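Local coordinates for galactose mutarotase-like protein (Clostridium acetobutylicum, PDB 3OS7) that probably binds carbohydrate and may interconvert the anomers of aldose sugars as an aldose 1-epimerase, at residues V76-N81 and M178-G183; R82-T87 and N104-H109; K96-E101 and Y144-H149. All blocks are in the same frame, centred on the assembly; numbering follows the deposited sequence.

Contact 1: V76-N81 and M178-G183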
ATOM      1  N   VAL A  76       5.382  -0.769  -0.990  1.00 14.13           N
ATOM      2  CA  VAL A  76       5.513   0.075   0.194  1.00 15.67           C
ATOM      3  C   VAL A  76       6.144   1.437  -0.135  1.00 14.06           C
ATOM      4  O   VAL A  76       7.165   1.530  -0.808  1.00 14.48           O
ATOM      5  CB  VAL A  76       6.243  -0.665   1.331  1.00 18.31           C
ATOM      6  CG1 VAL A  76       7.677  -0.919   0.980  1.00 16.27           C
ATOM      7  CG2 VAL A  76       6.101   0.089   2.654  1.00 18.57           C
ATOM      8  N   LEU A  77       5.542   2.499   0.400  1.00 12.25           N
ATOM      9  CA  LEU A  77       5.920   3.864   0.053  1.00 11.09           C
ATOM     10  C   LEU A  77       6.482   4.590   1.266  1.00 13.44           C
ATOM     11  O   LEU A  77       5.908   4.503   2.358  1.00 13.02           O
ATOM     12  CB  LEU A  77       4.708   4.640  -0.444  1.00 11.88           C
ATOM     13  CG  LEU A  77       3.866   3.986  -1.515  1.00 11.84           C
ATOM     14  CD1 LEU A  77       2.626   4.814  -1.832  1.00 13.49           C
ATOM     15  CD2 LEU A  77       4.733   3.761  -2.805  1.00 13.72           C
ATOM     16  N   PHE A  78       7.546   5.347   1.050  1.00 13.74           N
ATOM     17  CA  PHE A  78       8.224   6.127   2.090  1.00 12.11           C
ATOM     18  C   PHE A  78       8.946   7.284   1.412  1.00 14.73           C
ATOM     19  O   PHE A  78      10.071   7.100   0.933  1.00 16.57           O
ATOM     20  CB  PHE A  78       9.225   5.230   2.825  1.00 11.71           C
ATOM     21  CG  PHE A  78       9.984   5.906   3.979  1.00 16.76           C
ATOM     22  CD1 PHE A  78       9.310   6.586   4.982  1.00 15.77           C
ATOM     23  CD2 PHE A  78      11.363   5.793   4.078  1.00 19.34           C
ATOM     24  CE1 PHE A  78       9.973   7.170   6.024  1.00 17.02           C
ATOM     25  CE2 PHE A  78      12.052   6.364   5.131  1.00 23.59           C
ATOM     26  CZ  PHE A  78      11.366   7.072   6.109  1.00 24.15           C
ATOM     27  N   PRO A  79       8.302   8.450   1.294  1.00 14.16           N
ATOM     28  CA  PRO A  79       6.960   8.786   1.741  1.00 13.29           C
ATOM     29  C   PRO A  79       5.941   8.364   0.678  1.00 13.83           C
ATOM     30  O   PRO A  79       6.294   8.312  -0.498  1.00 15.36           O
ATOM     31  CB  PRO A  79       7.001  10.297   1.806  1.00 16.43           C
ATOM     32  CG  PRO A  79       7.916  10.679   0.671  1.00 16.35           C
ATOM     33  CD  PRO A  79       8.942   9.592   0.604  1.00 15.60           C
ATOM     34  N   PRO A  80       4.686   8.114   1.067  1.00 14.39           N
ATOM     35  CA  PRO A  80       3.646   7.938   0.058  1.00 11.92           C
ATOM     36  C   PRO A  80       3.346   9.257  -0.642  1.00 13.57           C
ATOM     37  O   PRO A  80       3.177  10.281  -0.015  1.00 13.85           O
ATOM     38  CB  PRO A  80       2.435   7.468   0.872  1.00 13.19           C
ATOM     39  CG  PRO A  80       2.614   8.095   2.179  1.00 11.69           C
ATOM     40  CD  PRO A  80       4.106   8.197   2.426  1.00 14.28           C
ATOM     41  N   ASN A  81       3.267   9.219  -1.959  1.00 13.60           N
ATOM     42  CA  ASN A  81       2.865  10.359  -2.742  1.00 11.44           C
ATOM     43  C   ASN A  81       3.873  11.512  -2.651  1.00 12.34           C
ATOM     44  O   ASN A  81       5.066  11.279  -2.334  1.00 13.60           O
ATOM     45  CB  ASN A  81       1.441  10.767  -2.348  1.00 12.30           C
ATOM     46  CG  ASN A  81       0.644  11.280  -3.533  1.00 12.68           C
ATOM     47  OD1 ASN A  81       0.869  12.389  -4.001  1.00 12.82           O
ATOM     48  ND2 ASN A  81      -0.268  10.465  -4.035  1.00 15.24           N
HETATM   49  N   MSE A 178      13.632  11.490  13.155  1.00 17.70           N
HETATM   50  CA  MSE A 178      13.450  11.077  11.769  1.00 16.24           C
HETATM   51  C   MSE A 178      12.018  11.364  11.294  1.00 17.11           C
HETATM   52  O   MSE A 178      11.059  10.882  11.878  1.00 15.38           O
HETATM   53  CB  MSE A 178      13.718   9.592  11.617  1.00 15.01           C
HETATM   54  CG  MSE A 178      13.799   9.128  10.175  1.00 18.90           C
HETATM   55 SE   MSE A 178      13.879   7.231   9.991  0.75 19.96          SE
HETATM   56  CE  MSE A 178      12.015   6.786   9.875  1.00 28.86           C
ATOM     57  N   PRO A 179      11.879  12.131  10.211  1.00 15.68           N
ATOM     58  CA  PRO A 179      10.542  12.319   9.614  1.00 15.58           C
ATOM     59  C   PRO A 179       9.935  10.999   9.195  1.00 14.62           C
ATOM     60  O   PRO A 179      10.650  10.124   8.694  1.00 15.46           O
ATOM     61  CB  PRO A 179      10.845  13.139   8.349  1.00 17.60           C
ATOM     62  CG  PRO A 179      12.172  13.800   8.644  1.00 16.78           C
ATOM     63  CD  PRO A 179      12.924  12.860   9.489  1.00 16.43           C
ATOM     64  N   LEU A 180       8.618  10.861   9.324  1.00 15.89           N
ATOM     65  CA  LEU A 180       7.973   9.595   9.031  1.00 16.84           C
ATOM     66  C   LEU A 180       6.613   9.810   8.368  1.00 16.51           C
ATOM     67  O   LEU A 180       5.731  10.484   8.914  1.00 16.38           O
ATOM     68  CB  LEU A 180       7.734   8.823  10.327  1.00 18.80           C
ATOM     69  CG  LEU A 180       7.025   7.472  10.195  1.00 21.27           C
ATOM     70  CD1 LEU A 180       7.945   6.423   9.618  1.00 21.37           C
ATOM     71  CD2 LEU A 180       6.540   7.071  11.563  1.00 31.70           C
ATOM     72  N   SER A 181       6.461   9.196   7.209  1.00 14.56           N
ATOM     73  CA  SER A 181       5.165   9.064   6.541  1.00 14.26           C
ATOM     74  C   SER A 181       5.290   7.809   5.681  1.00 13.17           C
ATOM     75  O   SER A 181       6.276   7.634   4.981  1.00 13.93           O
ATOM     76  CB  SER A 181       4.890  10.293   5.722  1.00 15.61           C
ATOM     77  OG  SER A 181       3.675  10.201   5.027  1.00 15.22           O
ATOM     78  N   VAL A 182       4.330   6.922   5.811  1.00 11.92           N
ATOM     79  CA  VAL A 182       4.372   5.608   5.198  1.00 12.60           C
ATOM     80  C   VAL A 182       3.033   5.358   4.503  1.00 13.52           C
ATOM     81  O   VAL A 182       1.989   5.797   4.975  1.00 11.15           O
ATOM     82  CB  VAL A 182       4.553   4.502   6.268  1.00 15.23           C
ATOM     83  CG1 VAL A 182       4.581   3.075   5.619  1.00 12.81           C
ATOM     84  CG2 VAL A 182       5.803   4.732   7.080  1.00 16.41           C
ATOM     85  N   GLY A 183       3.054   4.562   3.443  1.00 11.11           N
ATOM     86  CA  GLY A 183       1.828   4.114   2.825  1.00 12.24           C
ATOM     87  C   GLY A 183       2.100   2.983   1.858  1.00 13.38           C
ATOM     88  O   GLY A 183       3.208   2.437   1.819  1.00 12.73           O
TER
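L77 and G183 form an antiparallel hydrogen-bonded pair: L77 N donates to G183 O at 2.7 Å, and G183 N returns a bond to L77 O at 3.1 Å. The first donor stands well above the plane of the accepting carbonyl, 39° out of it. Past this pair the backbones stay close, and CA-H...O contacts take over, V182 CA on L77 O and, straighter, P79 CA on S181 O at 3.5 Å. F78 reaches furthest along the partner strand. Its chi1 of -178° sets CG anti to the backbone N. The ring edge meets S181 O and P179 O, with CD1 3.2 Å from S181 O. At the far end CZ meets the selenomethionine methyl CE of M178 at 3.8 Å, the two side chains crossing at a slant. The pairing adds the short strand 76-77 to strand 178-189, part of the large antiparallel beta framework of this galactose mutarotase-like fold, and the F78 ring continues into an aromatic cluster with F151, edge-to-face, and F153. The chain then turns through the cis peptide before P79, and P80 is laid over the backbone of 181-183. Its CG rests 3.6 Å from V182 C, while CD sits 3.3 Å from S181 OG, a hydroxyl whose hydrogen-bond partner is S305. G183, having no side chain, accepts P80 at close range, CB to CA 3.9 Å. S181 O, buried here, has C-H neighbours on F78, P79 and P80 but no hydrogen-bond partner in the model.

Contact 2: R82-T87 and N104-H109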
ATOM      1  N   ARG A  82       3.409  12.740  -2.886  1.00 12.60           N
ATOM      2  CA  ARG A  82       4.268  13.880  -3.211  1.00 11.03           C
ATOM      3  C   ARG A  82       4.807  14.737  -2.052  1.00 13.17           C
ATOM      4  O   ARG A  82       4.139  14.952  -1.045  1.00 14.14           O
ATOM      5  CB  ARG A  82       3.538  14.786  -4.202  1.00 12.03           C
ATOM      6  CG  ARG A  82       3.243  14.111  -5.507  1.00 14.50           C
ATOM      7  CD  ARG A  82       2.099  14.807  -6.199  1.00 18.80           C
ATOM      8  NE  ARG A  82       1.908  14.223  -7.513  1.00 18.34           N
ATOM      9  CZ  ARG A  82       1.115  13.204  -7.785  1.00 22.20           C
ATOM     10  NH1 ARG A  82       0.369  12.639  -6.847  1.00 20.37           N
ATOM     11  NH2 ARG A  82       1.057  12.764  -9.024  1.00 22.57           N
ATOM     12  N   ILE A  83       6.060  15.175  -2.205  1.00 11.38           N
ATOM     13  CA  ILE A  83       6.627  16.254  -1.411  1.00 10.79           C
ATOM     14  C   ILE A  83       6.905  17.411  -2.358  1.00 13.57           C
ATOM     15  O   ILE A  83       7.713  17.268  -3.312  1.00 14.31           O
ATOM     16  CB  ILE A  83       7.949  15.868  -0.692  1.00 13.27           C
ATOM     17  CG1 ILE A  83       7.818  14.572   0.129  1.00 17.02           C
ATOM     18  CG2 ILE A  83       8.500  17.058   0.158  1.00 13.49           C
ATOM     19  CD1 ILE A  83       6.746  14.563   1.168  1.00 18.34           C
ATOM     20  N   ASP A  84       6.251  18.544  -2.095  1.00 14.04           N
ATOM     21  CA  ASP A  84       6.388  19.763  -2.895  1.00 13.56           C
ATOM     22  C   ASP A  84       7.833  20.203  -3.123  1.00 13.10           C
ATOM     23  O   ASP A  84       8.593  20.434  -2.169  1.00 14.34           O
ATOM     24  CB  ASP A  84       5.549  20.872  -2.190  1.00 19.68           C
ATOM     25  CG  ASP A  84       5.516  22.195  -2.943  1.00 22.54           C
ATOM     26  OD1 ASP A  84       6.177  22.330  -3.994  1.00 22.06           O
ATOM     27  OD2 ASP A  84       4.787  23.108  -2.450  1.00 20.13           O
ATOM     28  N   ASP A  85       8.251  20.274  -4.403  1.00 15.78           N
ATOM     29  CA  ASP A  85       9.630  20.682  -4.759  1.00 15.52           C
ATOM     30  C   ASP A  85      10.713  19.775  -4.180  1.00 16.32           C
ATOM     31  O   ASP A  85      11.891  20.133  -4.159  1.00 16.60           O
ATOM     32  CB  ASP A  85       9.910  22.160  -4.363  1.00 16.12           C
ATOM     33  CG  ASP A  85       9.110  23.162  -5.156  1.00 22.27           C
ATOM     34  OD1 ASP A  85       8.587  22.820  -6.242  1.00 22.69           O
ATOM     35  OD2 ASP A  85       8.984  24.317  -4.674  1.00 24.66           O
ATOM     36  N   GLY A  86      10.326  18.587  -3.724  1.00 13.81           N
ATOM     37  CA  GLY A  86      11.234  17.650  -3.102  1.00 12.51           C
ATOM     38  C   GLY A  86      11.891  18.145  -1.828  1.00 15.33           C
ATOM     39  O   GLY A  86      12.996  17.692  -1.487  1.00 17.57           O
ATOM     40  N   THR A  87      11.251  19.076  -1.123  1.00 12.58           N
ATOM     41  CA  THR A  87      11.913  19.678   0.039  1.00 14.46           C
ATOM     42  C   THR A  87      10.941  19.987   1.153  1.00 14.12           C
ATOM     43  O   THR A  87       9.767  20.291   0.927  1.00 13.75           O
ATOM     44  CB  THR A  87      12.732  20.960  -0.351  1.00 15.98           C
ATOM     45  OG1 THR A  87      13.547  21.424   0.754  1.00 19.61           O
ATOM     46  CG2 THR A  87      11.822  22.069  -0.819  1.00 20.73           C
ATOM     47  N   ASN A 104       5.293  17.966 -12.349  1.00 20.25           N
ATOM     48  CA  ASN A 104       4.780  18.723 -11.202  1.00 17.99           C
ATOM     49  C   ASN A 104       5.868  19.189 -10.181  1.00 19.00           C
ATOM     50  O   ASN A 104       5.542  19.770  -9.130  1.00 14.86           O
ATOM     51  CB  ASN A 104       3.693  17.899 -10.501  1.00 18.35           C
ATOM     52  CG  ASN A 104       2.462  17.710 -11.359  1.00 21.98           C
ATOM     53  OD1 ASN A 104       2.029  18.630 -12.038  1.00 19.35           O
ATOM     54  ND2 ASN A 104       1.879  16.521 -11.307  1.00 23.93           N
ATOM     55  N   ASN A 105       7.137  18.941 -10.516  1.00 17.24           N
ATOM     56  CA  ASN A 105       8.312  19.266  -9.696  1.00 16.40           C
ATOM     57  C   ASN A 105       8.192  18.806  -8.245  1.00 15.42           C
ATOM     58  O   ASN A 105       8.236  19.608  -7.326  1.00 16.18           O
ATOM     59  CB  ASN A 105       8.629  20.767  -9.780  1.00 16.78           C
ATOM     60  CG  ASN A 105      10.066  21.068  -9.453  1.00 19.51           C
ATOM     61  OD1 ASN A 105      10.990  20.593 -10.142  1.00 18.60           O
ATOM     62  ND2 ASN A 105      10.283  21.847  -8.403  1.00 20.30           N
ATOM     63  N   ASN A 106       8.017  17.499  -8.065  1.00 15.85           N
ATOM     64  CA  ASN A 106       7.890  16.912  -6.738  1.00 13.81           C
ATOM     65  C   ASN A 106       8.837  15.742  -6.564  1.00 14.05           C
ATOM     66  O   ASN A 106       9.341  15.185  -7.552  1.00 15.78           O
ATOM     67  CB  ASN A 106       6.459  16.425  -6.545  1.00 13.25           C
ATOM     68  CG  ASN A 106       5.449  17.547  -6.512  1.00 15.03           C
ATOM     69  OD1 ASN A 106       5.679  18.624  -5.919  1.00 16.65           O
ATOM     70  ND2 ASN A 106       4.303  17.303  -7.140  1.00 15.18           N
ATOM     71  N   TYR A 107       9.083  15.358  -5.309  1.00 13.78           N
ATOM     72  CA  TYR A 107       9.581  14.037  -4.988  1.00 13.13           C
ATOM     73  C   TYR A 107       8.381  13.181  -4.637  1.00 13.50           C
ATOM     74  O   TYR A 107       7.509  13.619  -3.872  1.00 14.74           O
ATOM     75  CB  TYR A 107      10.600  14.047  -3.839  1.00 15.19           C
ATOM     76  CG  TYR A 107      11.202  12.680  -3.627  1.00 12.33           C
ATOM     77  CD1 TYR A 107      12.175  12.192  -4.479  1.00 13.58           C
ATOM     78  CD2 TYR A 107      10.749  11.839  -2.616  1.00 15.10           C
ATOM     79  CE1 TYR A 107      12.698  10.944  -4.335  1.00 14.05           C
ATOM     80  CE2 TYR A 107      11.272  10.561  -2.472  1.00 16.71           C
ATOM     81  CZ  TYR A 107      12.243  10.121  -3.344  1.00 14.42           C
ATOM     82  OH  TYR A 107      12.777   8.867  -3.218  1.00 19.76           O
ATOM     83  N   ILE A 108       8.334  11.942  -5.141  1.00 11.13           N
ATOM     84  CA  ILE A 108       7.122  11.117  -4.952  1.00 12.24           C
ATOM     85  C   ILE A 108       7.505   9.674  -4.617  1.00 13.56           C
ATOM     86  O   ILE A 108       8.471   9.143  -5.175  1.00 13.49           O
ATOM     87  CB  ILE A 108       6.215  11.163  -6.206  1.00 13.34           C
ATOM     88  CG1 ILE A 108       4.806  10.681  -5.909  1.00 14.59           C
ATOM     89  CG2 ILE A 108       6.830  10.361  -7.347  1.00 11.99           C
ATOM     90  CD1 ILE A 108       3.787  10.787  -7.117  1.00 14.88           C
ATOM     91  N   HIS A 109       6.773   9.084  -3.660  1.00 12.33           N
ATOM     92  CA  HIS A 109       6.730   7.639  -3.373  1.00 11.85           C
ATOM     93  C   HIS A 109       7.937   6.966  -2.695  1.00 14.07           C
ATOM     94  O   HIS A 109       7.785   5.916  -2.059  1.00 14.12           O
ATOM     95  CB  HIS A 109       6.342   6.845  -4.619  1.00 13.38           C
ATOM     96  CG  HIS A 109       4.945   7.097  -5.090  1.00 15.74           C
ATOM     97  ND1 HIS A 109       3.894   7.357  -4.221  1.00 14.19           N
ATOM     98  CD2 HIS A 109       4.414   7.073  -6.337  1.00 17.08           C
ATOM     99  CE1 HIS A 109       2.789   7.533  -4.935  1.00 14.58           C
ATOM    100  NE2 HIS A 109       3.081   7.370  -6.219  1.00 15.33           N
TER
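N104 brings its amide toward R82, ND2 lying 4.4 Å from R82 NE, but that ND2 bonds E101 instead. N105 ND2 reaches D85 OD1 at 2.9 Å, the aspartate oxygen lying in the amide plane while the amide nitrogen approaches from above the carboxylate plane. The backbone O of N105 takes a weak bond from D85 N. N105 and N106 together face E101 as a G1 beta bulge. N106 OD1 is a second, weak acceptor for D85 N, at 3.4 Å, and its ND2 lies at the edge of the R82 guanidinium, the two planes 83° apart; that ND2 donates to E101 OE1. Y107 pairs with I83 in the antiparallel hydrogen-bonded manner: I83 N to Y107 O is 2.7 Å, nearly along the C=O axis, and Y107 N returns to I83 O at 3.1 Å. I83 O also accepts from G86 N, which closes the type II turn 83-86, and G86 CA packs on Y107 CB at 3.7 Å. R82, extended from CG to NE (chi2 158°, chi3 175°), runs alongside I108, whose CD1 stands 3.7 Å above the centre of the guanidinium plane. Strand 106-108 is an outer strand of a small three-stranded antiparallel sheet, paired with the central strand 82-90. R82 NH2 forms a salt bridge with E101, while R216 bridges both D84 and D85, which would be expected to favour the ionised forms of these two aspartates.

Contact 3: K96-E101 and Y144-H149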
ATOM      1  N   LYS A  96      16.271  18.021   1.198  1.00 16.51           N
ATOM      2  CA  LYS A  96      16.106  18.337  -0.213  1.00 19.41           C
ATOM      3  C   LYS A  96      16.441  17.087  -1.034  1.00 19.00           C
ATOM      4  O   LYS A  96      17.558  16.575  -0.972  1.00 17.14           O
ATOM      5  CB  LYS A  96      16.973  19.528  -0.589  1.00 21.87           C
ATOM      6  CG  LYS A  96      16.677  20.101  -1.970  1.00 23.77           C
ATOM      7  CD  LYS A  96      17.705  21.170  -2.330  1.00 33.68           C
ATOM      8  CE  LYS A  96      17.208  22.085  -3.422  1.00 39.87           C
ATOM      9  NZ  LYS A  96      16.732  21.298  -4.579  1.00 43.87           N
ATOM     10  N   PHE A  97      15.447  16.585  -1.762  1.00 16.39           N
ATOM     11  CA  PHE A  97      15.590  15.353  -2.540  1.00 17.91           C
ATOM     12  C   PHE A  97      15.580  15.649  -4.024  1.00 17.84           C
ATOM     13  O   PHE A  97      14.928  16.589  -4.457  1.00 17.14           O
ATOM     14  CB  PHE A  97      14.432  14.402  -2.243  1.00 18.52           C
ATOM     15  CG  PHE A  97      14.153  14.192  -0.785  1.00 17.90           C
ATOM     16  CD1 PHE A  97      15.185  14.160   0.151  1.00 14.83           C
ATOM     17  CD2 PHE A  97      12.855  13.962  -0.357  1.00 22.38           C
ATOM     18  CE1 PHE A  97      14.922  13.952   1.488  1.00 13.47           C
ATOM     19  CE2 PHE A  97      12.582  13.756   1.001  1.00 21.06           C
ATOM     20  CZ  PHE A  97      13.621  13.739   1.921  1.00 18.30           C
ATOM     21  N   PRO A  98      16.275  14.836  -4.824  1.00 20.48           N
ATOM     22  CA  PRO A  98      16.217  15.064  -6.272  1.00 20.25           C
ATOM     23  C   PRO A  98      14.795  14.863  -6.796  1.00 19.36           C
ATOM     24  O   PRO A  98      14.127  13.979  -6.323  1.00 24.07           O
ATOM     25  CB  PRO A  98      17.161  13.996  -6.829  1.00 21.74           C
ATOM     26  CG  PRO A  98      18.098  13.701  -5.723  1.00 26.16           C
ATOM     27  CD  PRO A  98      17.295  13.836  -4.466  1.00 22.72           C
ATOM     28  N   ILE A  99      14.366  15.668  -7.759  1.00 16.52           N
ATOM     29  CA  ILE A  99      13.009  15.607  -8.299  1.00 16.80           C
ATOM     30  C   ILE A  99      12.822  14.334  -9.145  1.00 19.44           C
ATOM     31  O   ILE A  99      13.542  14.126 -10.127  1.00 14.45           O
ATOM     32  CB  ILE A  99      12.736  16.879  -9.163  1.00 17.24           C
ATOM     33  CG1 ILE A  99      12.786  18.128  -8.295  1.00 17.26           C
ATOM     34  CG2 ILE A  99      11.403  16.794  -9.953  1.00 14.31           C
ATOM     35  CD1 ILE A  99      11.760  18.084  -7.101  1.00 16.20           C
ATOM     36  N   ASN A 100      11.861  13.493  -8.774  1.00 14.94           N
ATOM     37  CA  ASN A 100      11.525  12.271  -9.540  1.00 15.70           C
ATOM     38  C   ASN A 100      10.099  12.302 -10.118  1.00 16.34           C
ATOM     39  O   ASN A 100       9.623  11.287 -10.607  1.00 15.51           O
ATOM     40  CB  ASN A 100      11.774  10.989  -8.730  1.00 16.45           C
ATOM     41  CG  ASN A 100      10.823  10.833  -7.565  1.00 16.78           C
ATOM     42  OD1 ASN A 100      10.131  11.781  -7.213  1.00 14.80           O
ATOM     43  ND2 ASN A 100      10.786   9.628  -6.953  1.00 15.10           N
ATOM     44  N   GLU A 101       9.431  13.458 -10.019  1.00 14.67           N
ATOM     45  CA  GLU A 101       8.170  13.721 -10.729  1.00 15.46           C
ATOM     46  C   GLU A 101       8.368  15.043 -11.443  1.00 16.93           C
ATOM     47  O   GLU A 101       8.199  16.096 -10.868  1.00 15.96           O
ATOM     48  CB  GLU A 101       6.954  13.747  -9.761  1.00 16.12           C
ATOM     49  CG  GLU A 101       5.634  13.665 -10.538  1.00 20.46           C
ATOM     50  CD  GLU A 101       4.385  14.203  -9.830  1.00 26.64           C
ATOM     51  OE1 GLU A 101       4.466  14.816  -8.754  1.00 21.83           O
ATOM     52  OE2 GLU A 101       3.283  13.998 -10.374  1.00 24.41           O
ATOM     53  N   TYR A 144      21.756   8.023   1.345  1.00 19.12           N
ATOM     54  CA  TYR A 144      22.014   8.521   2.707  1.00 17.91           C
ATOM     55  C   TYR A 144      22.326  10.025   2.731  1.00 18.06           C
ATOM     56  O   TYR A 144      21.814  10.775   3.589  1.00 18.34           O
ATOM     57  CB  TYR A 144      23.117   7.716   3.383  1.00 16.55           C
ATOM     58  CG  TYR A 144      23.265   8.026   4.860  1.00 17.08           C
ATOM     59  CD1 TYR A 144      22.408   7.442   5.813  1.00 21.41           C
ATOM     60  CD2 TYR A 144      24.240   8.914   5.310  1.00 22.77           C
ATOM     61  CE1 TYR A 144      22.527   7.749   7.167  1.00 22.35           C
ATOM     62  CE2 TYR A 144      24.372   9.205   6.652  1.00 21.40           C
ATOM     63  CZ  TYR A 144      23.520   8.612   7.580  1.00 21.73           C
ATOM     64  OH  TYR A 144      23.676   8.905   8.921  1.00 23.19           O
ATOM     65  N   LYS A 145      23.110  10.499   1.764  1.00 18.05           N
ATOM     66  CA  LYS A 145      23.428  11.935   1.720  1.00 20.89           C
ATOM     67  C   LYS A 145      22.213  12.859   1.635  1.00 21.26           C
ATOM     68  O   LYS A 145      22.278  14.026   2.084  1.00 20.47           O
ATOM     69  CB  LYS A 145      24.383  12.247   0.561  1.00 21.84           C
ATOM     70  CG  LYS A 145      23.853  11.955  -0.814  1.00 23.27           C
ATOM     71  CD  LYS A 145      24.937  12.259  -1.874  1.00 30.03           C
ATOM     72  CE  LYS A 145      24.997  11.168  -2.958  1.00 40.31           C
ATOM     73  NZ  LYS A 145      25.561   9.843  -2.475  1.00 38.86           N
ATOM     74  N   TYR A 146      21.117  12.371   1.052  1.00 18.98           N
ATOM     75  CA  TYR A 146      19.877  13.141   0.992  1.00 19.00           C
ATOM     76  C   TYR A 146      18.966  12.992   2.228  1.00 18.51           C
ATOM     77  O   TYR A 146      18.170  13.897   2.524  1.00 19.14           O
ATOM     78  CB  TYR A 146      19.063  12.766  -0.237  1.00 19.47           C
ATOM     79  CG  TYR A 146      19.825  12.951  -1.518  1.00 16.50           C
ATOM     80  CD1 TYR A 146      20.089  14.221  -2.002  1.00 26.25           C
ATOM     81  CD2 TYR A 146      20.295  11.858  -2.217  1.00 21.33           C
ATOM     82  CE1 TYR A 146      20.800  14.401  -3.179  1.00 29.80           C
ATOM     83  CE2 TYR A 146      21.001  12.022  -3.386  1.00 29.18           C
ATOM     84  CZ  TYR A 146      21.266  13.297  -3.850  1.00 27.78           C
ATOM     85  OH  TYR A 146      21.969  13.471  -5.017  1.00 41.21           O
ATOM     86  N   PHE A 147      19.051  11.839   2.896  1.00 18.97           N
ATOM     87  CA  PHE A 147      18.228  11.536   4.071  1.00 16.35           C
ATOM     88  C   PHE A 147      19.098  10.800   5.090  1.00 16.63           C
ATOM     89  O   PHE A 147      19.159   9.557   5.121  1.00 15.82           O
ATOM     90  CB  PHE A 147      17.037  10.704   3.638  1.00 16.20           C
ATOM     91  CG  PHE A 147      16.027  10.509   4.688  1.00 15.28           C
ATOM     92  CD1 PHE A 147      15.168  11.532   5.026  1.00 14.68           C
ATOM     93  CD2 PHE A 147      15.917   9.291   5.350  1.00 14.98           C
ATOM     94  CE1 PHE A 147      14.201  11.341   6.018  1.00 14.37           C
ATOM     95  CE2 PHE A 147      14.937   9.102   6.323  1.00 15.17           C
ATOM     96  CZ  PHE A 147      14.102  10.124   6.655  1.00 17.60           C
ATOM     97  N   SER A 148      19.824  11.568   5.891  1.00 16.82           N
ATOM     98  CA  SER A 148      20.882  10.983   6.695  1.00 19.35           C
ATOM     99  C   SER A 148      20.378  10.412   8.025  1.00 20.89           C
ATOM    100  O   SER A 148      20.792  10.852   9.115  1.00 21.43           O
ATOM    101  CB  SER A 148      22.006  11.996   6.921  1.00 21.57           C
ATOM    102  OG  SER A 148      22.508  12.437   5.669  1.00 22.20           O
ATOM    103  N   HIS A 149      19.522   9.400   7.916  1.00 17.31           N
ATOM    104  CA  HIS A 149      19.050   8.640   9.058  1.00 17.47           C
ATOM    105  C   HIS A 149      19.107   7.171   8.712  1.00 17.66           C
ATOM    106  O   HIS A 149      18.373   6.722   7.819  1.00 20.12           O
ATOM    107  CB  HIS A 149      17.586   8.966   9.401  1.00 17.18           C
ATOM    108  CG  HIS A 149      17.331  10.411   9.698  1.00 18.68           C
ATOM    109  ND1 HIS A 149      17.527  10.963  10.943  1.00 19.49           N
ATOM    110  CD2 HIS A 149      16.878  11.413   8.912  1.00 17.29           C
ATOM    111  CE1 HIS A 149      17.216  12.248  10.906  1.00 20.27           C
ATOM    112  NE2 HIS A 149      16.845  12.554   9.674  1.00 20.33           N
TER
HETATM  113  O   HOH W   1      18.532  16.449   2.192  1.00 24.51           O
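P98 sets its CG-CD side over one face of the Y146 ring. Its CD is 3.8 Å from the ring centroid and 13° off the normal, a CH-pi contact over the centre, while CG sits toward the phenol end, 3.7 Å from Y146 CZ. The ring is sandwiched, since the aliphatic CG of K145 covers its opposite face, offset toward the rim. A chi1 of -57° sets Y146 CG anti to the carbonyl carbon; the ring lies against P98, with CD1 near K96 O. F97 runs the other way, the two side chains sliding past each other, and fits the notch between Y146 O and the F147 ring: CE1 meets Y146 O at 3.4 Å, edge-on and in the ring plane. Its tip, CZ, then touches F147 CD1 at 4.1 Å, the side chains crossing at a slant. This is plain packing at the surface, joining the loop between strands 93-96 and 106-108 to the one between strands 128-137 and 151-160. F97 also meets Y107 edge-to-face, and F147 leans on M178 and P179 of strand 178-189. No direct hydrogen bond spans the segments. A single water does so instead, accepting from K96 N at 2.9 Å and donating to Y146 O at 2.6 Å. That carbonyl therefore faces both the water and the F97 rim. Within 144-149, the S148 hydroxyl donates to Y144 O, 2.8 Å from OG.

Contacts 2 and 3 are nested along the chain inside the loop closed by contact 1, and their segments alternate. Contacts 1 and 2, centres 12 Å apart, join through H109, whose N lies 3.1 Å from N81 O and whose O lies 3.2 Å from F78 N. Contacts 2 and 3 are nearest, centres 10 Å apart, joined by G86 O to F97 N and N100 OD1 to I108 N, both 2.7 Å. Contacts 3 and 1, centres about 13 Å apart, meet where F147 CZ packs on M178 CG. A tartrate bonds H109 NE2 and lies near R82, consistent with a pocket beside contact 2; tetraethylene glycol lies about 4 Å from the side chains of P79, Y107 and P98. Both probably come from the crystallisation liquor.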